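Local coordinates for protein PA1221 (Pseudomonas aeruginosa, PDB 4DG8) that belongs to the AMP-binding enzymes of the ANL superfamily, binds adenosine monophosphate, and probably carries a phosphopantetheine attachment domain, at residues A[159-162]-A[163-167]; A[434-437]-A[438-442]. All coordinates share one frame; numbering follows the deposited sequence.

Overall arrangement
Contact 1 (159-162 with 163-167) and contact 2 (434-437 with 438-442) are both local, each formed within one unbroken run of chain, and contact 1 comes first. Their centres lie about 42 Å apart and their nearest atoms about 25 Å apart, and they do not touch. Contact 1 is a beta turn leading into strand 166-172 of a mixed beta-sheet, in the AMP-binding enzyme portion of the chain. Contact 2 occupies the final turns of helix 431-439, just ahead of strand 444-454. They share no sheet or helix, so they are two separate local structures, a turn entering a strand and a helix end leading toward one.

Contact 1 of 2, residues A[159-162]-A[163-167]; sequences PCFA and ADQIA
Water 1 is gripped by three groups of one short run of chain. It accepts a hydrogen bond from Ala162 N and donates to Asp164 OD1, at 2.7 Å from the water, and to Gln165 OE1, at 3.0 Å. It sits at a type I beta turn from Ala162 to Gln165, whose closing bond runs from Gln165 N to Ala162 O at 2.9 Å and is nearly straight at the hydrogen, 167°. With Asp164 CG between its backbone N and carbonyl carbon (chi1 63°), the carboxylate turns back over the start of the turn, where OD1 comes within 3.3 Å of Ala162 CB; OD2 is hydrogen-bonded to Tyr24 OH.

Next to the water, Gln165 CB and CG pack obliquely against the CD1 side of the Phe161 ring, with CB 3.5 Å from Phe161 CD1. The two side chains cross at about a right angle. A bend at chi2 (73°) carries the Gln165 amide back beside Phe161 CB, which OE1 approaches to 3.6 Å, while NE2 donates to Gly101 O. Both ends of that amide are therefore engaged, which fixes which way round it lies. The turn leads into strand 166-172 of a mixed beta-sheet, which pairs antiparallel with strand 180-185; helix 186-193 follows that partner and carries His186, whose ring meets that of Phe161. Because the water couples the side-chain oxygens of Asp164 and Gln165 to Ala162 N, the positions of these side chains and the shape of the turn are probably interdependent.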
loop_
_atom_site.group_PDB
_atom_site.type_symbol
_atom_site.label_atom_id
_atom_site.label_comp_id
_atom_site.label_asym_id
_atom_site.label_seq_id
_atom_site.Cartn_x
_atom_site.Cartn_y
_atom_site.Cartn_z
ATOM N N PRO A 159 -0.529 26.898 6.173
ATOM C CA PRO A 159 0.832 26.933 5.630
ATOM C C PRO A 159 0.831 26.774 4.116
ATOM O O PRO A 159 -0.048 26.113 3.544
ATOM C CB PRO A 159 1.504 25.719 6.294
ATOM C CG PRO A 159 0.708 25.473 7.541
ATOM C CD PRO A 159 -0.703 25.816 7.163
ATOM N N CYS A 160 1.808 27.401 3.471
ATOM C CA CYS A 160 1.990 27.264 2.028
ATOM C C CYS A 160 3.106 26.279 1.788
ATOM O O CYS A 160 4.109 26.274 2.510
ATOM C CB CYS A 160 2.357 28.601 1.380
ATOM S SG CYS A 160 1.113 29.904 1.556
ATOM N N PHE A 161 2.923 25.430 0.789
ATOM C CA PHE A 161 3.936 24.446 0.451
ATOM C C PHE A 161 3.739 23.992 -0.976
ATOM O O PHE A 161 2.670 24.183 -1.547
ATOM C CB PHE A 161 3.907 23.249 1.424
ATOM C CG PHE A 161 2.533 22.651 1.634
ATOM C CD1 PHE A 161 2.067 21.632 0.815
ATOM C CD2 PHE A 161 1.709 23.110 2.666
ATOM C CE1 PHE A 161 0.805 21.070 1.025
ATOM C CE2 PHE A 161 0.441 22.564 2.875
ATOM C CZ PHE A 161 -0.013 21.544 2.060
ATOM N N ALA A 162 4.781 23.390 -1.542
ATOM C CA ALA A 162 4.725 22.826 -2.884
ATOM C C ALA A 162 4.503 21.316 -2.827
ATOM O O ALA A 162 4.477 20.720 -1.755
ATOM C CB ALA A 162 6.018 23.147 -3.641
ATOM N N ALA A 163 4.380 20.705 -3.996
ATOM C CA ALA A 163 3.976 19.311 -4.120
ATOM C C ALA A 163 5.065 18.347 -3.630
ATOM O O ALA A 163 4.851 17.128 -3.541
ATOM C CB ALA A 163 3.589 19.013 -5.554
ATOM N N ASP A 164 6.227 18.905 -3.310
ATOM C CA ASP A 164 7.308 18.137 -2.719
ATOM C C ASP A 164 7.112 17.934 -1.211
ATOM O O ASP A 164 7.844 17.175 -0.600
ATOM C CB ASP A 164 8.667 18.782 -3.010
ATOM C CG ASP A 164 8.805 20.170 -2.411
ATOM O OD1 ASP A 164 7.783 20.800 -2.079
ATOM O OD2 ASP A 164 9.949 20.641 -2.280
ATOM N N GLN A 165 6.121 18.601 -0.618
ATOM C CA GLN A 165 5.811 18.377 0.791
ATOM C C GLN A 165 5.480 16.894 1.018
ATOM O O GLN A 165 4.807 16.259 0.185
ATOM C CB GLN A 165 4.603 19.216 1.211
ATOM C CG GLN A 165 4.452 19.382 2.719
ATOM C CD GLN A 165 5.497 20.330 3.294
ATOM O OE1 GLN A 165 6.345 20.838 2.570
ATOM N NE2 GLN A 165 5.433 20.579 4.594
ATOM N N ILE A 166 5.945 16.343 2.137
ATOM C CA ILE A 166 5.593 14.971 2.507
ATOM C C ILE A 166 4.100 14.925 2.814
ATOM O O ILE A 166 3.599 15.761 3.574
ATOM C CB ILE A 166 6.372 14.494 3.771
ATOM C CG1 ILE A 166 7.873 14.747 3.614
ATOM C CG2 ILE A 166 6.056 13.005 4.096
ATOM C CD1 ILE A 166 8.480 14.079 2.393
ATOM N N ALA A 167 3.382 14.028 2.140
ATOM C CA ALA A 167 2.000 13.679 2.484
ATOM C C ALA A 167 1.848 12.570 3.549
ATOM O O ALA A 167 0.964 12.609 4.421
ATOM C CB ALA A 167 1.209 13.330 1.219
HETATM O O HOH W 1 7.041 22.296 0.089
#

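Contact 2 of 2, residues A[434-437]-A[438-442]; sequences LEQR and FRRQP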
loop_
_atom_site.group_PDB
_atom_site.type_symbol
_atom_site.label_atom_id
_atom_site.label_comp_id
_atom_site.label_asym_id
_atom_site.label_seq_id
_atom_site.Cartn_x
_atom_site.Cartn_y
_atom_site.Cartn_z
ATOM N N LEU A 434 14.136 -12.298 9.211
ATOM C CA LEU A 434 13.260 -12.728 10.302
ATOM C C LEU A 434 13.616 -14.149 10.759
ATOM O O LEU A 434 13.618 -14.479 11.960
ATOM C CB LEU A 434 11.787 -12.630 9.862
ATOM C CG LEU A 434 10.733 -12.996 10.912
ATOM C CD1 LEU A 434 10.924 -12.134 12.157
ATOM C CD2 LEU A 434 9.296 -12.883 10.358
ATOM N N GLU A 435 13.942 -14.978 9.780
ATOM C CA GLU A 435 14.383 -16.346 10.016
ATOM C C GLU A 435 15.664 -16.351 10.860
ATOM O O GLU A 435 15.771 -17.055 11.880
ATOM C CB GLU A 435 14.648 -16.998 8.663
ATOM C CG GLU A 435 14.680 -18.503 8.650
ATOM C CD GLU A 435 14.662 -19.040 7.233
ATOM O OE1 GLU A 435 13.834 -19.927 6.947
ATOM O OE2 GLU A 435 15.464 -18.558 6.401
ATOM N N GLN A 436 16.636 -15.557 10.419
ATOM C CA GLN A 436 17.912 -15.436 11.115
ATOM C C GLN A 436 17.663 -14.932 12.531
ATOM O O GLN A 436 18.347 -15.326 13.479
ATOM C CB GLN A 436 18.859 -14.505 10.349
ATOM C CG GLN A 436 20.208 -14.262 11.035
ATOM C CD GLN A 436 20.987 -15.547 11.306
ATOM O OE1 GLN A 436 21.477 -15.764 12.416
ATOM N NE2 GLN A 436 21.110 -16.398 10.291
ATOM N N ARG A 437 16.653 -14.080 12.669
ATOM C CA ARG A 437 16.245 -13.570 13.970
ATOM C C ARG A 437 15.696 -14.668 14.904
ATOM O O ARG A 437 15.999 -14.687 16.106
ATOM C CB ARG A 437 15.243 -12.426 13.795
ATOM C CG ARG A 437 14.816 -11.803 15.098
ATOM C CD ARG A 437 14.014 -10.520 14.893
ATOM N NE ARG A 437 13.763 -9.908 16.198
ATOM C CZ ARG A 437 12.814 -9.014 16.460
ATOM N NH1 ARG A 437 11.991 -8.595 15.502
ATOM N NH2 ARG A 437 12.691 -8.544 17.699
ATOM N N PHE A 438 14.891 -15.580 14.359
ATOM C CA PHE A 438 14.469 -16.752 15.122
ATOM C C PHE A 438 15.670 -17.616 15.535
ATOM O O PHE A 438 15.735 -18.090 16.669
ATOM C CB PHE A 438 13.458 -17.601 14.336
ATOM C CG PHE A 438 12.018 -17.234 14.591
ATOM C CD1 PHE A 438 11.304 -17.849 15.610
ATOM C CD2 PHE A 438 11.373 -16.290 13.802
ATOM C CE1 PHE A 438 9.974 -17.521 15.849
ATOM C CE2 PHE A 438 10.039 -15.957 14.034
ATOM C CZ PHE A 438 9.341 -16.571 15.060
ATOM N N ARG A 439 16.613 -17.817 14.614
ATOM C CA ARG A 439 17.813 -18.603 14.922
ATOM C C ARG A 439 18.530 -18.110 16.178
ATOM O O ARG A 439 19.117 -18.900 16.920
ATOM C CB ARG A 439 18.801 -18.591 13.752
ATOM C CG ARG A 439 18.525 -19.614 12.679
ATOM C CD ARG A 439 19.700 -19.724 11.725
ATOM N NE ARG A 439 19.299 -20.363 10.480
ATOM C CZ ARG A 439 18.702 -19.725 9.478
ATOM N NH1 ARG A 439 18.447 -18.425 9.580
ATOM N NH2 ARG A 439 18.358 -20.380 8.376
ATOM N N ARG A 440 18.476 -16.800 16.405
ATOM C CA ARG A 440 19.213 -16.171 17.496
ATOM C C ARG A 440 18.559 -16.291 18.883
ATOM O O ARG A 440 19.172 -15.910 19.888
ATOM C CB ARG A 440 19.539 -14.705 17.163
ATOM C CG ARG A 440 20.501 -14.543 15.980
ATOM C CD ARG A 440 21.060 -13.132 15.886
ATOM N NE ARG A 440 20.015 -12.149 15.631
ATOM C CZ ARG A 440 19.948 -11.394 14.541
ATOM N NH1 ARG A 440 20.884 -11.492 13.601
ATOM N NH2 ARG A 440 18.948 -10.531 14.400
ATOM N N GLN A 441 17.332 -16.810 18.950
ATOM C CA GLN A 441 16.751 -17.139 20.251
ATOM C C GLN A 441 17.591 -18.262 20.855
ATOM O O GLN A 441 18.041 -19.168 20.145
ATOM C CB GLN A 441 15.289 -17.578 20.138
ATOM C CG GLN A 441 14.377 -16.619 19.395
ATOM C CD GLN A 441 14.197 -15.294 20.116
ATOM O OE1 GLN A 441 14.509 -14.236 19.568
ATOM N NE2 GLN A 441 13.681 -15.343 21.345
ATOM N N PRO A 442 17.810 -18.208 22.170
ATOM C CA PRO A 442 18.694 -19.177 22.822
ATOM C C PRO A 442 18.035 -20.556 22.847
ATOM O O PRO A 442 16.826 -20.658 23.080
ATOM C CB PRO A 442 18.826 -18.614 24.235
ATOM C CG PRO A 442 17.500 -17.958 24.465
ATOM C CD PRO A 442 17.058 -17.395 23.141
HETATM O O HOH W 2 17.798 -17.114 6.547
#
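The last turns of helix 431-439 and the loop that follows form this contact, a run of i to i+4 bonds giving way to a tighter turn. Phe438 N bonds to Leu434 O at 2.9 Å, and Arg439 N to Glu435 O at 3.0 Å. Arg440 N then divides itself between two acceptors: a weak bond to Gln436 O and one to Arg437 O, 3.3 Å long.

On the polar side, Arg439 reaches back along the helix. Its chain runs extended from CG to NE, which brings the guanidinium edge-on beside Gln436 CA; that atom lies in the plane of the group, 3.4 Å from NH1. The salt bridge from Glu435 OE2 to Arg439 NH2 is long, 3.9 Å, with carboxylate and guanidinium planes 69° apart. Water 2 helps span the pair, donating to Glu435 OE2 at 2.7 Å and accepting a weak bond from Arg439 NH1. Arg440 bends at chi3 (-63°), setting one face of its guanidinium toward Gln436 O, which lies off toward the rim.

Leu434 and Phe438, one turn apart, meet through Leu434 CD1 and Phe438 CE2 at 4.3 Å. Together they face strands 444-454 and 457-466, where Leu434 touches Leu449 and Leu460 and Phe438 touches Cys447 and Cys462. Toward strand 444-454, Glu435 OE1 hydrogen-bonds to Leu449 N, and Arg439 NE forms a salt bridge with Asp446 OD1, while helix 473-478 packs against Phe438 and Arg437 through Leu475.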